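Local coordinates for protein 4'-phospho-dehydrooxetanocin synthase (Bacillus megaterium, PDB 5UL3) that uses a [4Fe-4S] cluster, S-adenosylmethionine and cobalamin to contract the sugar ring of dAMP oxidatively to an oxetane aldehyde in oxetanocin A biosynthesis, at residues E11-E16 against K40-F45; S437-Q442 against L486-D491; T451-I456 against L493-A498. All blocks are in the same frame, centred on the assembly; numbering follows the deposited sequence.

Contact 1 (E11-E16 against K40-F45)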
loop_
_atom_site.group_PDB
_atom_site.type_symbol
_atom_site.label_atom_id
_atom_site.label_comp_id
_atom_site.label_asym_id
_atom_site.label_seq_id
_atom_site.Cartn_x
_atom_site.Cartn_y
_atom_site.Cartn_z
ATOM N N GLU A 11 -3.805 -31.765 30.603
ATOM C CA GLU A 11 -4.980 -30.927 30.403
ATOM C C GLU A 11 -4.723 -29.516 30.906
ATOM O O GLU A 11 -5.002 -28.530 30.211
ATOM C CB GLU A 11 -6.172 -31.561 31.118
ATOM C CG GLU A 11 -7.475 -30.792 31.042
ATOM C CD GLU A 11 -8.534 -31.378 31.965
ATOM O OE1 GLU A 11 -8.186 -31.739 33.113
ATOM O OE2 GLU A 11 -9.705 -31.494 31.540
ATOM N N TYR A 12 -4.161 -29.407 32.109
ATOM C CA TYR A 12 -3.829 -28.105 32.667
ATOM C C TYR A 12 -2.827 -27.362 31.792
ATOM O O TYR A 12 -2.940 -26.145 31.598
ATOM C CB TYR A 12 -3.281 -28.287 34.077
ATOM C CG TYR A 12 -2.729 -27.040 34.706
ATOM C CD1 TYR A 12 -3.563 -26.130 35.335
ATOM C CD2 TYR A 12 -1.369 -26.782 34.692
ATOM C CE1 TYR A 12 -3.054 -24.986 35.923
ATOM C CE2 TYR A 12 -0.852 -25.649 35.275
ATOM C CZ TYR A 12 -1.695 -24.753 35.887
ATOM O OH TYR A 12 -1.163 -23.621 36.464
ATOM N N TYR A 13 -1.829 -28.074 31.266
ATOM C CA TYR A 13 -0.804 -27.419 30.463
ATOM C C TYR A 13 -1.379 -26.908 29.144
ATOM O O TYR A 13 -1.065 -25.792 28.720
ATOM C CB TYR A 13 0.362 -28.376 30.219
ATOM C CG TYR A 13 1.337 -28.477 31.376
ATOM C CD1 TYR A 13 1.740 -27.345 32.075
ATOM C CD2 TYR A 13 1.859 -29.706 31.766
ATOM C CE1 TYR A 13 2.636 -27.436 33.135
ATOM C CE2 TYR A 13 2.748 -29.810 32.823
ATOM C CZ TYR A 13 3.136 -28.676 33.503
ATOM O OH TYR A 13 4.026 -28.785 34.550
ATOM N N LEU A 14 -2.240 -27.695 28.501
ATOM C CA LEU A 14 -2.848 -27.265 27.247
ATOM C C LEU A 14 -3.772 -26.070 27.463
ATOM O O LEU A 14 -3.744 -25.107 26.685
ATOM C CB LEU A 14 -3.613 -28.424 26.614
ATOM C CG LEU A 14 -2.811 -29.555 25.950
ATOM C CD1 LEU A 14 -3.729 -30.703 25.590
ATOM C CD2 LEU A 14 -2.087 -29.040 24.699
ATOM N N LYS A 15 -4.594 -26.117 28.513
ATOM C CA LYS A 15 -5.506 -25.014 28.803
ATOM C C LYS A 15 -4.740 -23.725 29.056
ATOM O O LYS A 15 -5.090 -22.667 28.522
ATOM C CB LYS A 15 -6.380 -25.366 30.010
ATOM C CG LYS A 15 -7.035 -24.166 30.682
ATOM C CD LYS A 15 -7.639 -24.549 32.029
ATOM C CE LYS A 15 -8.224 -23.334 32.734
ATOM N NZ LYS A 15 -7.178 -22.307 33.010
ATOM N N GLU A 16 -3.687 -23.794 29.875
ATOM C CA GLU A 16 -2.886 -22.608 30.144
ATOM C C GLU A 16 -2.149 -22.146 28.892
ATOM O O GLU A 16 -1.950 -20.942 28.691
ATOM C CB GLU A 16 -1.889 -22.881 31.268
ATOM C CG GLU A 16 -2.521 -23.071 32.642
ATOM C CD GLU A 16 -3.303 -21.859 33.094
ATOM O OE1 GLU A 16 -4.548 -21.927 33.108
ATOM O OE2 GLU A 16 -2.670 -20.832 33.414
ATOM N N LYS A 40 7.864 -24.421 34.841
ATOM C CA LYS A 40 8.620 -24.381 36.083
ATOM C C LYS A 40 7.730 -24.236 37.314
ATOM O O LYS A 40 8.256 -24.160 38.430
ATOM C CB LYS A 40 9.635 -23.235 36.037
ATOM C CG LYS A 40 10.713 -23.413 34.982
ATOM C CD LYS A 40 11.743 -22.298 35.050
ATOM C CE LYS A 40 12.892 -22.561 34.088
ATOM N NZ LYS A 40 13.941 -21.504 34.173
ATOM N N ARG A 41 6.403 -24.200 37.146
ATOM C CA ARG A 41 5.490 -24.064 38.275
ATOM C C ARG A 41 5.296 -25.365 39.044
ATOM O O ARG A 41 4.635 -25.358 40.088
ATOM C CB ARG A 41 4.127 -23.547 37.805
ATOM C CG ARG A 41 3.567 -22.451 38.698
ATOM C CD ARG A 41 2.055 -22.283 38.575
ATOM N NE ARG A 41 1.597 -22.009 37.212
ATOM C CZ ARG A 41 1.773 -20.856 36.570
ATOM N NH1 ARG A 41 2.425 -19.853 37.151
ATOM N NH2 ARG A 41 1.304 -20.709 35.335
ATOM N N SER A 42 5.841 -26.475 38.548
ATOM C CA SER A 42 5.852 -27.743 39.261
ATOM C C SER A 42 7.282 -28.256 39.311
ATOM O O SER A 42 7.962 -28.302 38.280
ATOM C CB SER A 42 4.949 -28.787 38.588
ATOM O OG SER A 42 3.579 -28.457 38.718
ATOM N N LYS A 43 7.739 -28.630 40.509
ATOM C CA LYS A 43 8.967 -29.408 40.622
ATOM C C LYS A 43 8.799 -30.823 40.083
ATOM O O LYS A 43 9.790 -31.555 39.988
ATOM C CB LYS A 43 9.433 -29.460 42.077
ATOM C CG LYS A 43 10.115 -28.193 42.571
ATOM C CD LYS A 43 11.508 -28.033 41.975
ATOM C CE LYS A 43 12.229 -26.835 42.579
ATOM N NZ LYS A 43 13.612 -26.674 42.050
ATOM N N GLU A 44 7.574 -31.217 39.734
ATOM C CA GLU A 44 7.264 -32.523 39.151
ATOM C C GLU A 44 7.434 -32.536 37.639
ATOM O O GLU A 44 6.655 -33.174 36.922
ATOM C CB GLU A 44 5.847 -32.928 39.538
ATOM C CG GLU A 44 5.655 -33.172 41.024
ATOM C CD GLU A 44 4.197 -33.336 41.386
ATOM O OE1 GLU A 44 3.552 -32.322 41.735
ATOM O OE2 GLU A 44 3.690 -34.476 41.297
ATOM N N PHE A 45 8.450 -31.826 37.145
ATOM C CA PHE A 45 8.800 -31.773 35.731
ATOM C C PHE A 45 10.034 -30.899 35.553
ATOM O O PHE A 45 10.000 -29.702 35.862
ATOM C CB PHE A 45 7.640 -31.221 34.894
ATOM C CG PHE A 45 7.774 -31.480 33.418
ATOM C CD1 PHE A 45 8.846 -32.205 32.913
ATOM C CD2 PHE A 45 6.825 -30.996 32.533
ATOM C CE1 PHE A 45 8.969 -32.440 31.556
ATOM C CE2 PHE A 45 6.940 -31.230 31.174
ATOM C CZ PHE A 45 8.015 -31.951 30.686
#

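Contact 2 (S437-Q442 against L486-D491)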
loop_
_atom_site.group_PDB
_atom_site.type_symbol
_atom_site.label_atom_id
_atom_site.label_comp_id
_atom_site.label_asym_id
_atom_site.label_seq_id
_atom_site.Cartn_x
_atom_site.Cartn_y
_atom_site.Cartn_z
ATOM N N SER A 437 -7.810 9.298 -15.868
ATOM C CA SER A 437 -7.980 10.254 -16.960
ATOM C C SER A 437 -9.458 10.467 -17.247
ATOM O O SER A 437 -10.286 9.596 -16.986
ATOM C CB SER A 437 -7.267 9.773 -18.236
ATOM O OG SER A 437 -7.509 10.678 -19.312
ATOM N N GLY A 438 -9.777 11.634 -17.804
ATOM C CA GLY A 438 -11.094 11.876 -18.353
ATOM C C GLY A 438 -11.111 12.056 -19.854
ATOM O O GLY A 438 -12.132 12.501 -20.396
ATOM N N SER A 439 -10.022 11.742 -20.548
ATOM C CA SER A 439 -9.905 11.909 -21.992
ATOM C C SER A 439 -9.802 10.535 -22.634
ATOM O O SER A 439 -8.938 9.738 -22.257
ATOM C CB SER A 439 -8.675 12.755 -22.331
ATOM O OG SER A 439 -8.171 12.427 -23.620
ATOM N N ASN A 440 -10.675 10.245 -23.602
ATOM C CA ASN A 440 -10.693 8.880 -24.129
ATOM C C ASN A 440 -9.366 8.513 -24.794
ATOM O O ASN A 440 -8.883 7.382 -24.642
ATOM C CB ASN A 440 -11.875 8.700 -25.079
ATOM C CG ASN A 440 -13.189 8.607 -24.327
ATOM O OD1 ASN A 440 -13.220 8.126 -23.194
ATOM N ND2 ASN A 440 -14.272 9.079 -24.939
ATOM N N GLN A 441 -8.752 9.453 -25.516
ATOM C CA GLN A 441 -7.431 9.203 -26.091
ATOM C C GLN A 441 -6.401 8.919 -25.002
ATOM O O GLN A 441 -5.617 7.971 -25.104
ATOM C CB GLN A 441 -6.976 10.402 -26.925
ATOM C CG GLN A 441 -7.736 10.595 -28.213
ATOM C CD GLN A 441 -7.298 11.850 -28.952
ATOM O OE1 GLN A 441 -6.430 12.594 -28.488
ATOM N NE2 GLN A 441 -7.905 12.090 -30.111
ATOM N N GLN A 442 -6.384 9.742 -23.950
ATOM C CA GLN A 442 -5.399 9.545 -22.886
ATOM C C GLN A 442 -5.649 8.246 -22.138
ATOM O O GLN A 442 -4.698 7.526 -21.812
ATOM C CB GLN A 442 -5.408 10.737 -21.924
ATOM C CG GLN A 442 -4.259 10.741 -20.906
ATOM C CD GLN A 442 -4.356 11.930 -19.966
ATOM O OE1 GLN A 442 -5.437 12.239 -19.481
ATOM N NE2 GLN A 442 -3.248 12.621 -19.747
ATOM N N LEU A 486 -6.070 17.886 -22.511
ATOM C CA LEU A 486 -6.218 18.677 -21.287
ATOM C C LEU A 486 -7.603 19.296 -21.209
ATOM O O LEU A 486 -8.229 19.293 -20.146
ATOM C CB LEU A 486 -5.140 19.764 -21.198
ATOM C CG LEU A 486 -3.667 19.325 -21.204
ATOM C CD1 LEU A 486 -2.756 20.542 -21.172
ATOM C CD2 LEU A 486 -3.331 18.343 -20.049
ATOM N N LYS A 487 -8.104 19.837 -22.324
ATOM C CA LYS A 487 -9.457 20.378 -22.324
ATOM C C LYS A 487 -10.475 19.301 -21.985
ATOM O O LYS A 487 -11.422 19.553 -21.229
ATOM C CB LYS A 487 -9.776 21.003 -23.684
ATOM C CG LYS A 487 -8.888 22.181 -24.017
ATOM C CD LYS A 487 -9.369 22.890 -25.297
ATOM C CE LYS A 487 -8.585 24.168 -25.553
ATOM N NZ LYS A 487 -9.074 24.908 -26.767
ATOM N N GLU A 488 -10.311 18.105 -22.555
ATOM C CA GLU A 488 -11.208 16.998 -22.240
ATOM C C GLU A 488 -11.126 16.637 -20.760
ATOM O O GLU A 488 -12.147 16.367 -20.115
ATOM C CB GLU A 488 -10.870 15.784 -23.104
ATOM C CG GLU A 488 -11.147 15.971 -24.601
ATOM C CD GLU A 488 -10.289 15.061 -25.478
ATOM O OE1 GLU A 488 -9.748 14.061 -24.967
ATOM O OE2 GLU A 488 -10.143 15.352 -26.688
ATOM N N ASN A 489 -9.914 16.631 -20.209
ATOM C CA ASN A 489 -9.742 16.338 -18.785
ATOM C C ASN A 489 -10.443 17.374 -17.915
ATOM O O ASN A 489 -11.138 17.028 -16.953
ATOM C CB ASN A 489 -8.257 16.290 -18.452
ATOM C CG ASN A 489 -7.645 14.948 -18.763
ATOM O OD1 ASN A 489 -8.356 13.985 -19.031
ATOM N ND2 ASN A 489 -6.327 14.874 -18.723
ATOM N N LEU A 490 -10.218 18.656 -18.210
ATOM C CA LEU A 490 -10.823 19.724 -17.425
ATOM C C LEU A 490 -12.343 19.644 -17.461
ATOM O O LEU A 490 -13.004 19.808 -16.421
ATOM C CB LEU A 490 -10.341 21.079 -17.943
ATOM C CG LEU A 490 -8.859 21.411 -17.769
ATOM C CD1 LEU A 490 -8.503 22.632 -18.621
ATOM C CD2 LEU A 490 -8.540 21.672 -16.284
ATOM N N ASP A 491 -12.916 19.400 -18.650
ATOM C CA ASP A 491 -14.359 19.198 -18.774
ATOM C C ASP A 491 -14.838 18.055 -17.884
ATOM O O ASP A 491 -15.815 18.197 -17.139
ATOM C CB ASP A 491 -14.729 18.907 -20.232
ATOM C CG ASP A 491 -14.665 20.137 -21.118
ATOM O OD1 ASP A 491 -14.529 21.259 -20.583
ATOM O OD2 ASP A 491 -14.757 19.971 -22.356
HETATM O O HOH W 1 -12.567 12.225 -24.314
HETATM O O HOH W 2 -10.236 11.837 -26.430
#

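Contact 3 (T451-I456 against L493-A498)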
loop_
_atom_site.group_PDB
_atom_site.type_symbol
_atom_site.label_atom_id
_atom_site.label_comp_id
_atom_site.label_asym_id
_atom_site.label_seq_id
_atom_site.Cartn_x
_atom_site.Cartn_y
_atom_site.Cartn_z
ATOM N N THR A 451 -13.792 4.301 -20.748
ATOM C CA THR A 451 -14.134 5.579 -21.357
ATOM C C THR A 451 -14.401 6.619 -20.277
ATOM O O THR A 451 -14.642 6.295 -19.111
ATOM C CB THR A 451 -15.375 5.483 -22.261
ATOM O OG1 THR A 451 -16.523 5.194 -21.460
ATOM C CG2 THR A 451 -15.206 4.389 -23.308
ATOM N N SER A 452 -14.369 7.880 -20.707
ATOM C CA SER A 452 -14.714 8.994 -19.831
ATOM C C SER A 452 -16.099 8.809 -19.217
ATOM O O SER A 452 -16.268 8.895 -17.995
ATOM C CB SER A 452 -14.644 10.301 -20.626
ATOM O OG SER A 452 -14.769 11.403 -19.757
ATOM N N GLU A 453 -17.113 8.541 -20.050
ATOM C CA GLU A 453 -18.462 8.408 -19.504
ATOM C C GLU A 453 -18.569 7.216 -18.553
ATOM O O GLU A 453 -19.294 7.278 -17.551
ATOM C CB GLU A 453 -19.492 8.296 -20.628
ATOM C CG GLU A 453 -20.924 8.561 -20.161
ATOM C CD GLU A 453 -21.181 10.033 -19.823
ATOM O OE1 GLU A 453 -20.457 10.905 -20.351
ATOM O OE2 GLU A 453 -22.108 10.318 -19.028
ATOM N N GLN A 454 -17.865 6.119 -18.853
ATOM C CA GLN A 454 -17.883 4.967 -17.957
ATOM C C GLN A 454 -17.322 5.331 -16.589
ATOM O O GLN A 454 -17.822 4.865 -15.559
ATOM C CB GLN A 454 -17.081 3.825 -18.562
ATOM C CG GLN A 454 -16.864 2.601 -17.686
ATOM C CD GLN A 454 -16.006 1.573 -18.427
ATOM O OE1 GLN A 454 -15.394 1.911 -19.434
ATOM N NE2 GLN A 454 -15.947 0.345 -17.931
ATOM N N ASN A 455 -16.276 6.157 -16.564
ATOM C CA ASN A 455 -15.719 6.591 -15.285
ATOM C C ASN A 455 -16.735 7.409 -14.494
ATOM O O ASN A 455 -16.879 7.222 -13.280
ATOM C CB ASN A 455 -14.447 7.399 -15.528
ATOM C CG ASN A 455 -13.261 6.525 -15.873
ATOM O OD1 ASN A 455 -13.101 5.444 -15.326
ATOM N ND2 ASN A 455 -12.413 6.999 -16.764
ATOM N N ILE A 456 -17.432 8.335 -15.165
ATOM C CA ILE A 456 -18.477 9.120 -14.504
ATOM C C ILE A 456 -19.499 8.198 -13.848
ATOM O O ILE A 456 -19.859 8.364 -12.676
ATOM C CB ILE A 456 -19.154 10.067 -15.510
ATOM C CG1 ILE A 456 -18.199 11.180 -15.954
ATOM C CG2 ILE A 456 -20.454 10.622 -14.925
ATOM C CD1 ILE A 456 -17.846 12.180 -14.824
ATOM N N LEU A 493 -13.397 16.796 -15.202
ATOM C CA LEU A 493 -13.210 17.137 -13.798
ATOM C C LEU A 493 -14.221 18.161 -13.294
ATOM O O LEU A 493 -14.481 18.212 -12.089
ATOM C CB LEU A 493 -11.790 17.659 -13.581
ATOM C CG LEU A 493 -10.714 16.590 -13.773
ATOM C CD1 LEU A 493 -9.402 17.269 -13.956
ATOM C CD2 LEU A 493 -10.666 15.656 -12.550
ATOM N N GLU A 494 -14.783 18.975 -14.179
ATOM C CA GLU A 494 -15.800 19.955 -13.818
ATOM C C GLU A 494 -17.215 19.384 -13.823
ATOM O O GLU A 494 -18.151 20.099 -13.457
ATOM C CB GLU A 494 -15.714 21.164 -14.762
ATOM C CG GLU A 494 -14.495 22.017 -14.499
ATOM C CD GLU A 494 -14.151 22.963 -15.633
ATOM O OE1 GLU A 494 -15.085 23.420 -16.332
ATOM O OE2 GLU A 494 -12.941 23.235 -15.826
ATOM N N ARG A 495 -17.408 18.124 -14.211
ATOM C CA ARG A 495 -18.757 17.569 -14.252
ATOM C C ARG A 495 -19.347 17.490 -12.849
ATOM O O ARG A 495 -18.681 17.058 -11.903
ATOM C CB ARG A 495 -18.755 16.193 -14.913
ATOM C CG ARG A 495 -18.576 16.306 -16.426
ATOM C CD ARG A 495 -18.731 14.993 -17.109
ATOM N NE ARG A 495 -20.083 14.467 -17.001
ATOM C CZ ARG A 495 -20.535 13.458 -17.732
ATOM N NH1 ARG A 495 -19.737 12.885 -18.623
ATOM N NH2 ARG A 495 -21.773 13.018 -17.573
ATOM N N THR A 496 -20.602 17.924 -12.718
ATOM C CA THR A 496 -21.316 17.894 -11.449
ATOM C C THR A 496 -22.419 16.838 -11.429
ATOM O O THR A 496 -23.201 16.781 -10.474
ATOM C CB THR A 496 -21.892 19.285 -11.138
ATOM O OG1 THR A 496 -22.707 19.733 -12.235
ATOM C CG2 THR A 496 -20.761 20.276 -10.926
ATOM N N ASP A 497 -22.491 15.987 -12.448
ATOM C CA ASP A 497 -23.486 14.923 -12.480
ATOM C C ASP A 497 -22.885 13.561 -12.166
ATOM O O ASP A 497 -23.464 12.532 -12.529
ATOM C CB ASP A 497 -24.189 14.896 -13.835
ATOM C CG ASP A 497 -23.245 14.586 -14.971
ATOM O OD1 ASP A 497 -22.028 14.826 -14.823
ATOM O OD2 ASP A 497 -23.722 14.108 -16.023
ATOM N N ALA A 498 -21.739 13.531 -11.491
ATOM C CA ALA A 498 -21.079 12.284 -11.136
ATOM C C ALA A 498 -21.211 11.961 -9.656
ATOM O O ALA A 498 -21.586 10.847 -9.294
ATOM C CB ALA A 498 -19.591 12.344 -11.524
#

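Contact 1 (E11-E16 against K40-F45)
R41 reaches back from the loop to the hydroxyl of Y12, giving a rather long hydrogen bond from NE to OH of 3.3 Å. It is bent as well, with an N-H...O angle of 139°, and the oxygen sits 28° out of the guanidinium plane. NE arrives at the edge of the tyrosine ring, near the ring plane, and ring and guanidinium stand almost perpendicular. E16 adds charge without a proper bridge: its OE2 lies 4.4 Å from R41 NH2, well off the guanidinium plane, while its OE1 is taken by K15 NZ at 2.7 Å. The same glutamate lays CG over one face of the Y12 ring, toward the rim.

Next along the loop, S42 comes nearest with CB, 4.1 Å from Y13 OH. F45 closes the segment. Its CG is anti to the backbone N (chi1 -164°), and the ring turns the CD2 edge to Y13 OH, while Y13 CE2 and F45 CD2 pack at 4.3 Å. This is thin surface packing within the N-terminal region, joining helix 7-21 to the loop before strand 49-53, mainly through the hydroxyl ends of two neighbouring tyrosines.

Helix 28-39 fills in beside it, with L38 touching Y12, Y13 and E16 and F39 stacking on the Y13 ring. Beyond lies the four-stranded antiparallel sheet: F73 of strand 69-73 packs against Y13, and H71 meets F45 edge-to-face.

Contact 2 (S437-Q442 against L486-D491)
N489 pushes its amide into the turn ahead of helix 440-445 and uses both ends of it. OD1 accepts from G438 N at 3.0 Å, with the donor 37° above the carbonyl plane. ND2 gives a straight bond (165°) to Q442 OE1 at 2.9 Å, with that oxygen in the plane of the N489 amide. The two amide planes are only 27° apart although the side chains cross at about a right angle. One residue earlier on the same helix, E488 OE1 accepts from the S439 hydroxyl at 2.6 Å, approached nearly along the carboxylate C-O axis.

The second shell fixes these groups. S439 is the N-cap of helix 440-445: its OG, anti to the backbone N, accepts from Q442 N while donating to E488. S437 OG accepts from S439 N at 3.0 Å in an ST turn and donates to Q442 OE1 at 2.6 Å, which therefore holds two donors. One water takes Q441 N and donates to E488 OE1; another takes N440 N, its link on to E488 OE1 being weak. Farther out, Q442 NE2 bonds M475 O and D477 OD1.

With the carboxylate of E488 beside the helix N terminus, its negative charge would be favoured there. The buried turn is thus held by directional polar bonds, immediately after E436, which binds S-adenosylmethionine.

Contact 3 (T451-I456 against L493-A498)
The guanidinium of R495 carries this contact, which joins helix 452-464 of the radical SAM core to the loop after helix 484-493, away from the annotated sites. I456 lies over one face, its CG1 3.4 Å above the plane and offset toward the rim, while the carboxylates of E453 and D497 sit at the edges, in plane. E453 comes end-on: OE1 meets NH1 at 2.7 Å in a nearly straight bond (170°), and OE2 meets NH2 at 3.1 Å on its syn side. The fit is not coplanar, since the carboxylate is turned 39° from the guanidinium and NH1 reaches OE1 from above the carboxylate plane.

D497, from the same loop as the arginine, takes the side-on edge. Its OD1 accepts from NE at 2.9 Å with a syn lone pair, and its OD2 accepts from NH2 at 2.7 Å. NH2 is therefore shared between the two acids. The R495 chain bends at chi3 (66°), which places NE where D497 can receive it; E453 in turn bends at chi2.

Beside the guanidinium, along the aliphatic part of R495, the contact becomes apolar. I456 CD1 touches A498 CB at 3.7 Å and lies equally close to R495 CD, with CG2 also near A498 CB. F492 of helix 484-493 packs on I456 as well, and R460, one turn further along helix 452-464, bonds the carbonyl oxygen of D497. At the start of that helix T451 and Q454 form a capping box.

If both acids are ionised, as the salt bridges suggest, the network would carry a net negative charge. Four N-H bonds fix the rotation of the guanidinium, and its positive charge probably offsets the repulsion between E453 and D497, whose OE2 and OD2 are 5.1 Å apart.

Overall arrangement
From the N terminus, contact 1 opens first and closes first: helix 7-21 meets the loop after helix 28-39, beside the small antiparallel sheet of the N-terminal region. Contacts 2 and 3 follow on the opposite side of the chain's centre, contact 2 with its centre about 70 Å from that of contact 1. Both lie in the radical SAM core, and they cross, because 451-456 comes before 486-491 and 493-498 after it. Contact 2 ties the turn after strand 432-436 to helix 484-493; contact 3 ties helix 452-464 to the loop leaving helix 484-493. Their centres are about 10 Å apart, and probable hydrogen bonds from S452 to N440 and G438 join them.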